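Local coordinates for protein probable N-glycosylase/DNA lyase (Thermotoga maritima, PDB 3N0U) that is probably a DNA glycosylase and AP lyase of the all-helical 8-oxoguanine DNA glycosylase family, in the helix-hairpin-helix clan, at residues Val107-Leu112 against Asn134-Gly139. Residues are numbered along the deposited sequence; the frame is centred on the assembly and turned at random.
With NA (sodium ion), chain D.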
ATOM      1  N   VAL A 107      12.045 -11.331   8.046  1.00 16.22           N
ATOM      2  CA  VAL A 107      12.641 -11.846   9.269  1.00 17.70           C
ATOM      3  C   VAL A 107      13.212 -10.681  10.102  1.00 16.85           C
ATOM      4  O   VAL A 107      13.012 -10.607  11.332  1.00 20.78           O
ATOM      5  CB  VAL A 107      13.725 -12.894   8.976  1.00 17.79           C
ATOM      6  CG1 VAL A 107      14.461 -13.253  10.251  1.00 20.06           C
ATOM      7  CG2 VAL A 107      13.098 -14.154   8.399  1.00 21.21           C
ATOM      8  N   GLU A 108      13.919  -9.766   9.442  1.00 17.52           N
ATOM      9  CA  GLU A 108      14.515  -8.624  10.138  1.00 19.21           C
ATOM     10  C   GLU A 108      13.448  -7.750  10.779  1.00 21.33           C
ATOM     11  O   GLU A 108      13.640  -7.203  11.866  1.00 22.24           O
ATOM     12  CB  GLU A 108      15.361  -7.782   9.185  1.00 22.96           C
ATOM     13  CG  GLU A 108      16.609  -8.449   8.680  1.00 30.03           C
ATOM     14  CD  GLU A 108      17.335  -7.591   7.641  1.00 47.83           C
ATOM     15  OE1 GLU A 108      16.880  -7.535   6.472  1.00 40.52           O
ATOM     16  OE2 GLU A 108      18.346  -6.953   8.002  1.00 57.82           O
ATOM     17  N   ASN A 109      12.314  -7.626  10.111  1.00 18.56           N
ATOM     18  CA  ASN A 109      11.244  -6.758  10.591  1.00 17.49           C
ATOM     19  C   ASN A 109      10.552  -7.291  11.834  1.00 18.11           C
ATOM     20  O   ASN A 109       9.744  -6.589  12.449  1.00 18.50           O
ATOM     21  CB  ASN A 109      10.221  -6.535   9.480  1.00 17.80           C
ATOM     22  CG  ASN A 109      10.717  -5.595   8.445  1.00 17.53           C
ATOM     23  OD1 ASN A 109      11.658  -4.859   8.681  1.00 20.51           O
ATOM     24  ND2 ASN A 109      10.096  -5.609   7.280  1.00 18.68           N
ATOM     25  N   ARG A 110      10.837  -8.533  12.203  1.00 18.75           N
ATOM     26  CA  ARG A 110      10.200  -9.090  13.387  1.00 19.45           C
ATOM     27  C   ARG A 110      10.564  -8.281  14.633  1.00 20.17           C
ATOM     28  O   ARG A 110       9.871  -8.335  15.647  1.00 21.92           O
ATOM     29  CB  ARG A 110      10.524 -10.582  13.540  1.00 19.28           C
ATOM     30  CG  ARG A 110       9.930 -11.396  12.424  1.00 18.22           C
ATOM     31  CD  ARG A 110      10.437 -12.815  12.419  1.00 17.77           C
ATOM     32  NE  ARG A 110       9.859 -13.577  11.320  1.00 17.50           N
ATOM     33  CZ  ARG A 110      10.255 -14.784  10.945  1.00 20.18           C
ATOM     34  NH1 ARG A 110      11.272 -15.385  11.559  1.00 20.27           N
ATOM     35  NH2 ARG A 110       9.618 -15.396   9.945  1.00 17.35           N
ATOM     36  N   LYS A 111      11.636  -7.508  14.541  1.00 21.03           N
ATOM     37  CA  LYS A 111      11.999  -6.593  15.620  1.00 23.34           C
ATOM     38  C   LYS A 111      10.865  -5.608  15.942  1.00 20.79           C
ATOM     39  O   LYS A 111      10.848  -5.016  17.026  1.00 26.03           O
ATOM     40  CB  LYS A 111      13.256  -5.787  15.249  1.00 24.58           C
ATOM     41  CG  LYS A 111      13.014  -4.793  14.129  1.00 29.01           C
ATOM     42  CD  LYS A 111      14.268  -4.040  13.701  1.00 39.66           C
ATOM     43  CE  LYS A 111      13.939  -3.128  12.512  1.00 50.26           C
ATOM     44  NZ  LYS A 111      15.112  -2.328  12.061  1.00 49.90           N
ATOM     45  N   LEU A 112       9.946  -5.418  14.995  1.00 19.85           N
ATOM     46  CA  LEU A 112       8.856  -4.445  15.148  1.00 23.01           C
ATOM     47  C   LEU A 112       7.621  -5.020  15.829  1.00 25.04           C
ATOM     48  O   LEU A 112       6.707  -4.275  16.166  1.00 27.09           O
ATOM     49  CB  LEU A 112       8.440  -3.878  13.785  1.00 21.41           C
ATOM     50  CG  LEU A 112       9.557  -3.155  13.050  1.00 24.87           C
ATOM     51  CD1 LEU A 112       9.051  -2.665  11.702  1.00 31.26           C
ATOM     52  CD2 LEU A 112      10.113  -2.000  13.906  1.00 31.26           C
ATOM     53  N   ASN A 134      13.017   2.388   9.454  1.00 21.44           N
ATOM     54  CA  ASN A 134      13.258   1.242  10.325  1.00 21.86           C
ATOM     55  C   ASN A 134      12.792  -0.116   9.818  1.00 21.00           C
ATOM     56  O   ASN A 134      13.268  -1.148  10.284  1.00 27.30           O
ATOM     57  CB  ASN A 134      12.651   1.532  11.695  1.00 21.24           C
ATOM     58  CG  ASN A 134      13.375   2.639  12.401  1.00 26.11           C
ATOM     59  OD1 ASN A 134      12.859   3.749  12.555  1.00 31.44           O
ATOM     60  ND2 ASN A 134      14.588   2.352  12.827  1.00 34.82           N
ATOM     61  N   ALA A 135      11.854  -0.122   8.881  1.00 17.85           N
ATOM     62  CA  ALA A 135      11.343  -1.389   8.364  1.00 18.34           C
ATOM     63  C   ALA A 135      12.016  -1.741   7.058  1.00 19.73           C
ATOM     64  O   ALA A 135      11.948  -0.982   6.114  1.00 21.36           O
ATOM     65  CB  ALA A 135       9.834  -1.308   8.171  1.00 20.18           C
ATOM     66  N   LYS A 136      12.634  -2.913   6.990  1.00 18.56           N
ATOM     67  CA  LYS A 136      13.317  -3.372   5.780  1.00 19.11           C
ATOM     68  C   LYS A 136      12.328  -3.683   4.674  1.00 17.40           C
ATOM     69  O   LYS A 136      11.261  -4.228   4.925  1.00 17.24           O
ATOM     70  CB  LYS A 136      14.121  -4.633   6.116  1.00 19.25           C
ATOM     71  CG  LYS A 136      15.127  -4.416   7.243  1.00 25.86           C
ATOM     72  CD  LYS A 136      16.122  -3.345   6.854  1.00 37.18           C
ATOM     73  CE  LYS A 136      17.263  -3.252   7.848  1.00 62.32           C
ATOM     74  NZ  LYS A 136      18.200  -2.155   7.482  1.00 76.85           N
ATOM     75  N   GLY A 137      12.699  -3.328   3.449  1.00 18.15           N
ATOM     76  CA  GLY A 137      11.854  -3.542   2.298  1.00 18.36           C
ATOM     77  C   GLY A 137      10.652  -2.620   2.237  1.00 18.41           C
ATOM     78  O   GLY A 137       9.736  -2.846   1.441  1.00 19.92           O
ATOM     79  N   ILE A 138      10.655  -1.587   3.072  1.00 16.77           N
ATOM     80  CA  ILE A 138       9.558  -0.645   3.136  1.00 16.91           C
ATOM     81  C   ILE A 138      10.063   0.787   2.930  1.00 16.37           C
ATOM     82  O   ILE A 138      10.710   1.356   3.810  1.00 18.81           O
ATOM     83  CB  ILE A 138       8.869  -0.699   4.513  1.00 18.60           C
ATOM     84  CG1 ILE A 138       8.251  -2.077   4.754  1.00 17.76           C
ATOM     85  CG2 ILE A 138       7.828   0.430   4.659  1.00 20.71           C
ATOM     86  CD1 ILE A 138       7.054  -2.410   3.879  1.00 19.60           C
ATOM     87  N   GLY A 139       9.786   1.357   1.768  1.00 17.79           N
ATOM     88  CA  GLY A 139      10.072   2.758   1.506  1.00 21.39           C
ATOM     89  C   GLY A 139       8.833   3.632   1.640  1.00 16.23           C
ATOM     90  O   GLY A 139       7.839   3.240   2.252  1.00 17.04           O
TER
HETATM   91 NA    NA D 208      12.564   1.114   5.328  1.00 22.12          NA
HETATM   92  O   HOH W   1      13.497   0.410   3.096  1.00 33.97           O
HETATM   93  O   HOH W   2      14.951   0.749   6.422  1.00 42.67           O
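Asn109 grips Lys136 through both ends of its side-chain amide, tying the end region of helix 99-109 to the loop that joins helices 124-134 and 140-148. That loop has the look of the helix-hairpin-helix hairpin: a type II turn from Ala135 to Ile138, with Gly137 at positive phi (72°), and a sodium ion held by the carbonyls of Val132, Ala135 and Ile138. The amide pairs with the backbone N-H and C=O of one residue. Asn109 OD1 accepts a hydrogen bond from Lys136 N at 2.8 Å, on a lone pair, with the bond somewhat bent (N-H...O 143°), while Asn109 ND2 gives a straighter bond to Lys136 O at 3.0 Å, nearly in the amide plane. Two bonds from one flat group fix its rotation. Lys111 makes the third polar link: CG sits between backbone N and carbonyl carbon (chi1 69°), and the extended chain carries Lys111 NZ to a hydrogen bond with Asn134 O at 2.8 Å. Among the looser contacts, the Lys136 chain, bent at chi2, crosses the Glu108 side chain, Lys136 CG lying 3.7 Å from Glu108 OE1, the charged ends not meeting. Deeper in, beside Phe130 on helix 124-134, Leu112 CD1 rests on the methyl CB of Ala135, 3.9 Å apart, while Ala135 O reaches the sodium ion at 2.3 Å.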